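Local structure of UPF0098 protein CT_736 (Chlamydia trachomatis, 3N08) at residues Phe11-Gln24 and Ile141-Asp153. The protein is of unknown function but, as a homologue of phosphatidylethanolamine-binding proteins and Raf kinase inhibitor protein, may bind phospholipid-like or other anionic ligands. Sequence-based numbering, arbitrary orientation. Where two conformers were deposited one is given.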
ATOM      1  N   PHE B  11       3.145 -10.584   9.037  1.00  8.91           N
ATOM      2  CA  PHE B  11       2.205  -9.794   9.827  1.00  9.42           C
ATOM      3  C   PHE B  11       1.568  -8.736   8.958  1.00  9.16           C
ATOM      4  O   PHE B  11       2.204  -8.193   8.048  1.00  9.81           O
ATOM      5  CB  PHE B  11       2.848  -9.111  11.041  1.00 10.25           C
ATOM      6  CG  PHE B  11       3.979  -8.188  10.710  1.00  9.82           C
ATOM      7  CD1 PHE B  11       5.261  -8.669  10.497  1.00  9.73           C
ATOM      8  CD2 PHE B  11       3.766  -6.819  10.626  1.00  9.25           C
ATOM      9  CE1 PHE B  11       6.301  -7.782  10.182  1.00 10.65           C
ATOM     10  CE2 PHE B  11       4.798  -5.956  10.314  1.00 10.51           C
ATOM     11  CZ  PHE B  11       6.057  -6.430  10.090  1.00 10.41           C
ATOM     12  N   SER B  12       0.314  -8.434   9.279  0.62 10.03           N
ATOM     13  CA  SER B  12      -0.426  -7.369   8.630  0.62 10.95           C
ATOM     14  C   SER B  12      -0.298  -6.062   9.418  0.62  8.47           C
ATOM     15  O   SER B  12       0.151  -6.055  10.565  0.62 10.45           O
ATOM     16  CB  SER B  12      -1.897  -7.760   8.502  0.62  9.87           C
ATOM     17  OG  SER B  12      -2.031  -8.888   7.659  0.62 14.47           O
ATOM     18  N   TYR B  13      -0.719  -4.968   8.795  1.00  9.20           N
ATOM     19  CA  TYR B  13      -0.548  -3.651   9.390  1.00  8.79           C
ATOM     20  C   TYR B  13      -1.159  -3.572  10.799  1.00  8.12           C
ATOM     21  O   TYR B  13      -2.335  -3.837  10.998  1.00 10.07           O
ATOM     22  CB  TYR B  13      -1.139  -2.559   8.485  1.00  9.10           C
ATOM     23  CG  TYR B  13      -0.695  -1.183   8.893  1.00  8.77           C
ATOM     24  CD1 TYR B  13      -1.266  -0.565   9.982  1.00 10.02           C
ATOM     25  CD2 TYR B  13       0.323  -0.513   8.214  1.00  9.49           C
ATOM     26  CE1 TYR B  13      -0.852   0.676  10.384  1.00  9.91           C
ATOM     27  CE2 TYR B  13       0.736   0.720   8.597  1.00  9.20           C
ATOM     28  CZ  TYR B  13       0.167   1.301   9.693  1.00 10.05           C
ATOM     29  OH  TYR B  13       0.589   2.555  10.083  1.00 11.92           O
ATOM     30  N   GLY B  14      -0.325  -3.177  11.749  1.00  9.24           N
ATOM     31  CA  GLY B  14      -0.763  -2.956  13.116  1.00  9.95           C
ATOM     32  C   GLY B  14      -0.871  -4.229  13.932  1.00  9.39           C
ATOM     33  O   GLY B  14      -1.331  -4.153  15.073  1.00 10.93           O
ATOM     34  N   ARG B  15      -0.481  -5.369  13.382  1.00  9.33           N
ATOM     35  CA  ARG B  15      -0.574  -6.644  14.104  1.00  9.70           C
ATOM     36  C   ARG B  15       0.787  -7.026  14.679  1.00  8.37           C
ATOM     37  O   ARG B  15       1.788  -6.431  14.332  1.00  9.98           O
ATOM     38  CB  ARG B  15      -1.099  -7.760  13.194  1.00 12.15           C
ATOM     39  CG  ARG B  15      -2.477  -7.443  12.574  1.00 13.22           C
ATOM     40  CD  ARG B  15      -3.485  -6.957  13.611  1.00 17.43           C
ATOM     41  NE  ARG B  15      -3.696  -7.975  14.647  1.00 23.75           N
ATOM     42  CZ  ARG B  15      -4.156  -7.746  15.876  1.00 23.79           C
ATOM     43  NH1 ARG B  15      -4.460  -6.524  16.269  1.00 25.79           N
ATOM     44  NH2 ARG B  15      -4.303  -8.758  16.725  1.00 30.18           N
ATOM     45  N   PRO B  16       0.806  -8.005  15.574  1.00  9.29           N
ATOM     46  CA  PRO B  16       2.070  -8.386  16.212  1.00 10.18           C
ATOM     47  C   PRO B  16       3.062  -9.015  15.247  1.00 10.32           C
ATOM     48  O   PRO B  16       2.708  -9.908  14.448  1.00 11.25           O
ATOM     49  CB  PRO B  16       1.631  -9.412  17.269  1.00 11.38           C
ATOM     50  CG  PRO B  16       0.218  -9.042  17.601  1.00 11.74           C
ATOM     51  CD  PRO B  16      -0.348  -8.610  16.254  1.00 10.08           C
ATOM     52  N   ILE B  17       4.311  -8.561  15.320  1.00  9.61           N
ATOM     53  CA  ILE B  17       5.429  -9.192  14.635  1.00  9.45           C
ATOM     54  C   ILE B  17       5.750 -10.494  15.363  1.00  9.11           C
ATOM     55  O   ILE B  17       5.876 -10.492  16.593  1.00 11.00           O
ATOM     56  CB  ILE B  17       6.655  -8.270  14.694  1.00 10.20           C
ATOM     57  CG1 ILE B  17       6.334  -6.950  13.982  1.00  9.80           C
ATOM     58  CG2 ILE B  17       7.870  -8.949  14.100  1.00 11.50           C
ATOM     59  CD1 ILE B  17       7.381  -5.833  14.220  1.00  9.96           C
ATOM     60  N   PRO B  18       5.871 -11.626  14.635  1.00  8.98           N
ATOM     61  CA  PRO B  18       6.196 -12.884  15.322  1.00 10.10           C
ATOM     62  C   PRO B  18       7.476 -12.840  16.135  1.00 10.27           C
ATOM     63  O   PRO B  18       8.445 -12.141  15.828  1.00 10.43           O
ATOM     64  CB  PRO B  18       6.303 -13.892  14.180  1.00 11.42           C
ATOM     65  CG  PRO B  18       5.400 -13.298  13.107  1.00 10.51           C
ATOM     66  CD  PRO B  18       5.584 -11.830  13.208  1.00  9.83           C
ATOM     67  N   LYS B  19       7.463 -13.639  17.195  1.00 10.34           N
ATOM     68  CA  LYS B  19       8.544 -13.702  18.160  1.00 11.72           C
ATOM     69  C   LYS B  19       9.911 -13.952  17.516  1.00 11.18           C
ATOM     70  O   LYS B  19      10.928 -13.441  17.978  1.00 12.23           O
ATOM     71  CB  LYS B  19       8.210 -14.793  19.164  1.00 13.22           C
ATOM     72  CG  LYS B  19       9.283 -15.001  20.215  1.00 13.74           C
ATOM     73  CD  LYS B  19       8.809 -15.951  21.305  1.00 17.25           C
ATOM     74  CE  LYS B  19       7.889 -15.230  22.277  1.00 20.78           C
ATOM     75  NZ  LYS B  19       7.478 -16.162  23.371  1.00 28.54           N
ATOM     76  N   LYS B  20       9.922 -14.755  16.455  1.00 11.57           N
ATOM     77  CA  LYS B  20      11.143 -15.133  15.752  1.00 12.96           C
ATOM     78  C   LYS B  20      12.001 -13.910  15.343  1.00 12.86           C
ATOM     79  O   LYS B  20      13.223 -13.998  15.235  1.00 12.58           O
ATOM     80  CB  LYS B  20      10.700 -15.898  14.495  1.00 25.25           C
ATOM     81  CG  LYS B  20      11.773 -16.426  13.579  1.00 38.29           C
ATOM     82  CD  LYS B  20      11.093 -17.044  12.355  1.00 46.57           C
ATOM     83  CE  LYS B  20      12.039 -17.860  11.492  1.00 53.56           C
ATOM     84  NZ  LYS B  20      12.277 -19.214  12.048  1.00 67.55           N
ATOM     85  N   TYR B  21      11.356 -12.781  15.076  1.00  9.54           N
ATOM     86  CA  TYR B  21      12.057 -11.592  14.560  1.00  9.46           C
ATOM     87  C   TYR B  21      12.431 -10.625  15.678  1.00 11.19           C
ATOM     88  O   TYR B  21      13.029  -9.573  15.417  1.00 10.34           O
ATOM     89  CB  TYR B  21      11.192 -10.893  13.505  1.00  9.75           C
ATOM     90  CG  TYR B  21      10.702 -11.887  12.484  1.00  9.14           C
ATOM     91  CD1 TYR B  21      11.582 -12.600  11.684  1.00 10.75           C
ATOM     92  CD2 TYR B  21       9.350 -12.165  12.367  1.00 10.58           C
ATOM     93  CE1 TYR B  21      11.120 -13.556  10.776  1.00 12.40           C
ATOM     94  CE2 TYR B  21       8.884 -13.110  11.490  1.00 11.03           C
ATOM     95  CZ  TYR B  21       9.770 -13.792  10.678  1.00 12.55           C
ATOM     96  OH  TYR B  21       9.306 -14.728   9.773  1.00 14.90           O
ATOM     97  N   SER B  22      12.127 -11.000  16.926  1.00  9.63           N
ATOM     98  CA  SER B  22      12.435 -10.196  18.087  1.00  9.55           C
ATOM     99  C   SER B  22      13.632 -10.765  18.855  1.00 10.18           C
ATOM    100  O   SER B  22      14.111 -11.838  18.552  1.00 10.42           O
ATOM    101  CB  SER B  22      11.227 -10.159  19.039  1.00 10.37           C
ATOM    102  OG  SER B  22      11.128 -11.361  19.795  1.00 11.75           O
ATOM    103  N   CYS B  23      14.046 -10.072  19.904  1.00 11.23           N
ATOM    104  CA  CYS B  23      15.100 -10.570  20.746  1.00 10.59           C
ATOM    105  C   CYS B  23      14.673 -11.814  21.505  1.00 12.71           C
ATOM    106  O   CYS B  23      15.540 -12.488  22.048  1.00 13.49           O
ATOM    107  CB  CYS B  23      15.495  -9.494  21.743  1.00 11.99           C
ATOM    108  SG  CYS B  23      14.225  -9.171  22.977  1.00 13.36           S
ATOM    109  N   GLN B  24      13.377 -12.104  21.596  1.00 11.45           N
ATOM    110  CA  GLN B  24      12.906 -13.323  22.271  1.00 12.30           C
ATOM    111  C   GLN B  24      12.990 -14.572  21.413  1.00 15.51           C
ATOM    112  O   GLN B  24      12.804 -15.681  21.926  1.00 15.99           O
ATOM    113  CB  GLN B  24      11.475 -13.172  22.754  1.00 12.98           C
ATOM    114  CG  GLN B  24      11.303 -12.111  23.791  1.00 13.13           C
ATOM    115  CD  GLN B  24       9.923 -12.144  24.444  1.00 14.10           C
ATOM    116  OE1 GLN B  24       8.901 -11.908  23.788  1.00 12.74           O
ATOM    117  NE2 GLN B  24       9.886 -12.434  25.736  1.00 13.06           N
ATOM    118  N   ILE B 141      10.221   9.398  -5.336  1.00 11.33           N
ATOM    119  CA  ILE B 141       9.083   9.404  -6.233  1.00 11.97           C
ATOM    120  C   ILE B 141       7.869   8.701  -5.657  1.00 12.54           C
ATOM    121  O   ILE B 141       6.751   8.953  -6.106  1.00 15.81           O
ATOM    122  CB  ILE B 141       9.460   8.890  -7.641  1.00 17.91           C
ATOM    123  CG1 ILE B 141       9.890   7.428  -7.635  1.00 17.96           C
ATOM    124  CG2 ILE B 141      10.523   9.813  -8.263  1.00 20.06           C
ATOM    125  CD1 ILE B 141      10.254   6.913  -9.040  1.00 20.18           C
ATOM    126  N   ALA B 142       8.058   7.872  -4.640  1.00 10.54           N
ATOM    127  CA  ALA B 142       6.931   7.210  -3.974  1.00 10.88           C
ATOM    128  C   ALA B 142       7.383   6.698  -2.630  1.00  8.19           C
ATOM    129  O   ALA B 142       8.576   6.458  -2.421  1.00  9.59           O
ATOM    130  CB  ALA B 142       6.421   6.046  -4.825  1.00 14.38           C
ATOM    131  N   THR B 143       6.417   6.479  -1.749  0.59  9.39           N
ATOM    132  CA  THR B 143       6.703   5.906  -0.458  0.59  7.45           C
ATOM    133  C   THR B 143       5.643   4.859  -0.146  0.59  6.55           C
ATOM    134  O   THR B 143       4.587   4.816  -0.801  0.59 10.30           O
ATOM    135  CB  THR B 143       6.744   7.013   0.611  0.59  8.91           C
ATOM    136  OG1 THR B 143       7.325   6.537   1.833  0.59 20.46           O
ATOM    137  CG2 THR B 143       5.347   7.566   0.849  0.59  9.13           C
ATOM    138  N   ALA B 144       5.956   4.001   0.810  1.00  7.70           N
ATOM    139  CA  ALA B 144       5.006   3.056   1.360  1.00  6.89           C
ATOM    140  C   ALA B 144       5.349   2.797   2.818  1.00  8.74           C
ATOM    141  O   ALA B 144       6.463   3.080   3.267  1.00  8.60           O
ATOM    142  CB  ALA B 144       4.999   1.772   0.565  1.00  9.29           C
ATOM    143  N   GLU B 145       4.390   2.285   3.571  1.00  7.73           N
ATOM    144  CA  GLU B 145       4.560   2.129   5.012  1.00  8.41           C
ATOM    145  C   GLU B 145       3.915   0.836   5.473  1.00  8.84           C
ATOM    146  O   GLU B 145       2.816   0.501   5.033  1.00 10.17           O
ATOM    147  CB  GLU B 145       3.898   3.297   5.743  1.00 10.97           C
ATOM    148  CG  GLU B 145       3.832   3.189   7.274  1.00 18.93           C
ATOM    149  CD  GLU B 145       3.054   4.357   7.919  1.00 23.99           C
ATOM    150  OE1 GLU B 145       3.341   5.535   7.606  1.00 22.82           O
ATOM    151  OE2 GLU B 145       2.159   4.087   8.729  1.00 15.67           O
ATOM    152  N   LEU B 146       4.600   0.141   6.370  1.00  8.37           N
ATOM    153  CA  LEU B 146       4.075  -1.011   7.082  1.00  6.88           C
ATOM    154  C   LEU B 146       4.374  -0.787   8.559  1.00  7.61           C
ATOM    155  O   LEU B 146       5.351  -0.156   8.893  1.00  9.80           O
ATOM    156  CB  LEU B 146       4.751  -2.284   6.559  1.00  8.80           C
ATOM    157  CG  LEU B 146       4.424  -3.572   7.307  1.00  8.63           C
ATOM    158  CD1 LEU B 146       2.948  -3.995   7.140  1.00 10.52           C
ATOM    159  CD2 LEU B 146       5.335  -4.681   6.777  1.00 12.46           C
ATOM    160  N   MET B 147       3.521  -1.283   9.433  1.00  7.49           N
ATOM    161  CA  MET B 147       3.782  -1.203  10.866  1.00  6.46           C
ATOM    162  C   MET B 147       3.399  -2.524  11.484  1.00  7.02           C
ATOM    163  O   MET B 147       2.422  -3.130  11.098  1.00  8.22           O
ATOM    164  CB  MET B 147       2.982  -0.051  11.500  1.00  9.14           C
ATOM    165  CG  MET B 147       3.302   0.163  13.002  1.00  9.90           C
ATOM    166  SD  MET B 147       2.234  -0.787  14.167  1.00  6.14           S
ATOM    167  CE  MET B 147       0.780   0.320  14.158  1.00 13.39           C
ATOM    168  N   GLY B 148       4.204  -2.992  12.435  1.00  7.82           N
ATOM    169  CA  GLY B 148       3.828  -4.117  13.286  1.00  8.49           C
ATOM    170  C   GLY B 148       4.199  -3.817  14.718  1.00  8.35           C
ATOM    171  O   GLY B 148       5.050  -2.960  14.957  1.00  8.55           O
ATOM    172  N   THR B 149       3.609  -4.539  15.662  1.00  8.22           N
ATOM    173  CA  THR B 149       3.878  -4.277  17.065  1.00  8.03           C
ATOM    174  C   THR B 149       4.714  -5.404  17.690  1.00  9.29           C
ATOM    175  O   THR B 149       4.772  -6.524  17.179  1.00  9.67           O
ATOM    176  CB  THR B 149       2.574  -4.120  17.861  1.00  9.56           C
ATOM    177  OG1 THR B 149       1.820  -5.336  17.788  1.00 10.90           O
ATOM    178  CG2 THR B 149       1.744  -2.975  17.311  1.00 11.32           C
ATOM    179  N   TYR B 150       5.366  -5.112  18.801  1.00  9.10           N
ATOM    180  CA  TYR B 150       5.943  -6.193  19.601  1.00  9.12           C
ATOM    181  C   TYR B 150       5.826  -5.868  21.057  1.00 10.43           C
ATOM    182  O   TYR B 150       5.985  -4.706  21.466  1.00 10.29           O
ATOM    183  CB  TYR B 150       7.405  -6.523  19.221  1.00  9.47           C
ATOM    184  CG  TYR B 150       7.731  -7.910  19.736  1.00  8.74           C
ATOM    185  CD1 TYR B 150       7.317  -9.042  19.037  1.00 11.25           C
ATOM    186  CD2 TYR B 150       8.363  -8.092  20.965  1.00 10.52           C
ATOM    187  CE1 TYR B 150       7.521 -10.302  19.531  1.00 13.59           C
ATOM    188  CE2 TYR B 150       8.560  -9.375  21.475  1.00 10.52           C
ATOM    189  CZ  TYR B 150       8.123 -10.475  20.740  1.00 11.91           C
ATOM    190  OH  TYR B 150       8.298 -11.769  21.204  1.00 13.50           O
ATOM    191  N   GLU B 151       5.492  -6.895  21.834  1.00 10.58           N
ATOM    192  CA  GLU B 151       5.421  -6.799  23.287  1.00 12.38           C
ATOM    193  C   GLU B 151       5.998  -8.089  23.839  1.00 13.05           C
ATOM    194  O   GLU B 151       5.628  -9.192  23.426  1.00 13.57           O
ATOM    195  CB  GLU B 151       3.979  -6.610  23.740  1.00 12.92           C
ATOM    196  CG  GLU B 151       3.838  -6.414  25.250  1.00 19.25           C
ATOM    197  CD  GLU B 151       2.393  -6.134  25.659  1.00 25.95           C
ATOM    198  OE1 GLU B 151       1.470  -6.443  24.877  1.00 25.68           O
ATOM    199  OE2 GLU B 151       2.182  -5.602  26.768  1.00 37.89           O
ATOM    200  N   LYS B 152       6.939  -7.974  24.751  1.00 13.41           N
ATOM    201  CA  LYS B 152       7.526  -9.184  25.285  1.00 13.29           C
ATOM    202  C   LYS B 152       6.487  -9.962  26.064  1.00 19.00           C
ATOM    203  O   LYS B 152       5.682  -9.394  26.806  1.00 19.09           O
ATOM    204  CB  LYS B 152       8.727  -8.875  26.190  1.00 14.85           C
ATOM    205  CG  LYS B 152       9.917  -8.402  25.367  1.00 14.03           C
ATOM    206  CD  LYS B 152      11.257  -8.645  26.034  1.00 24.11           C
ATOM    207  CE  LYS B 152      11.368  -7.804  27.255  1.00 16.64           C
ATOM    208  NZ  LYS B 152      12.793  -7.727  27.780  1.00 15.05           N
ATOM    209  N   ASP B 153       6.487 -11.272  25.876  1.00 19.96           N
ATOM    210  CA  ASP B 153       5.584 -12.104  26.668  1.00 34.29           C
ATOM    211  C   ASP B 153       6.367 -13.110  27.491  1.00 40.54           C
ATOM    212  O   ASP B 153       7.590 -12.989  27.611  1.00 29.13           O
ATOM    213  CB  ASP B 153       4.544 -12.802  25.788  1.00 43.98           C
ATOM    214  CG  ASP B 153       5.162 -13.744  24.788  1.00 49.60           C
ATOM    215  OD1 ASP B 153       6.376 -14.009  24.894  1.00 48.05           O
ATOM    216  OD2 ASP B 153       4.427 -14.227  23.900  1.00 49.83           O
ATOM    217  OXT ASP B 153       5.789 -14.039  28.056  1.00 37.32           O
TER
HETATM  218  O   HOH W   1      -0.875  -5.333  17.592  1.00 13.50           O
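Pro16 lies parallel beside Thr149 near the end of strand 140-150, making 15-16 a short edge strand of the mixed beta sheet within this PEBP-fold chain. Thr149 is gripped from both sides, its N donating to Arg15 O and its O accepting from Ile17 N, while Gly14 N donates to Met147 O (2.8 Å). Proline suits position 16, where no N-H is asked for: the flanking residues make the bonds. Gly14, with positive phi, occupies the type II turn that leads in. Gly148 lets the Phe11 ring come close to the strand backbone, CE2 lying 3.6 Å from Gly148 CA, since a CB there would run into Phe11 CE2 and Ile17 CG1. Ile17 CG1 sits over the centre of one ring face and Leu146 CD2 touches CE2 and CZ.

At one end Tyr13, its CG anti to the backbone N (chi1 -166°), lays its ring across Met147, whose CB makes a CH-pi contact with one face, 3.9 Å from the centroid. The hydroxyl reaches onward and donates to Glu145 OE2, which lies at the ring edge. Tyr113 and Tyr111 of strand 108-117 also pack against Glu145.

At the other end the Tyr150 ring packs between Ile17, Lys19 and Ser22, beside the short 3-10 segment. Ser22 CB covers one ring face, 3.6 Å from the centroid; Ser22 OG donates to Lys19 O and accepts from Gln24 N, the latter making an ST turn. The Gln24 amide, 86° to the Tyr150 ring, ties down the C-terminus, NE2 donating to Asp153 O. Separately, Lys19 NZ forms a salt bridge with Asp153 OD1, on its syn lone pair. Gln24 OE1 accepts twice, from Asp153 N and, on a lone pair in its carbonyl plane, from Tyr150 OH at 2.7 Å.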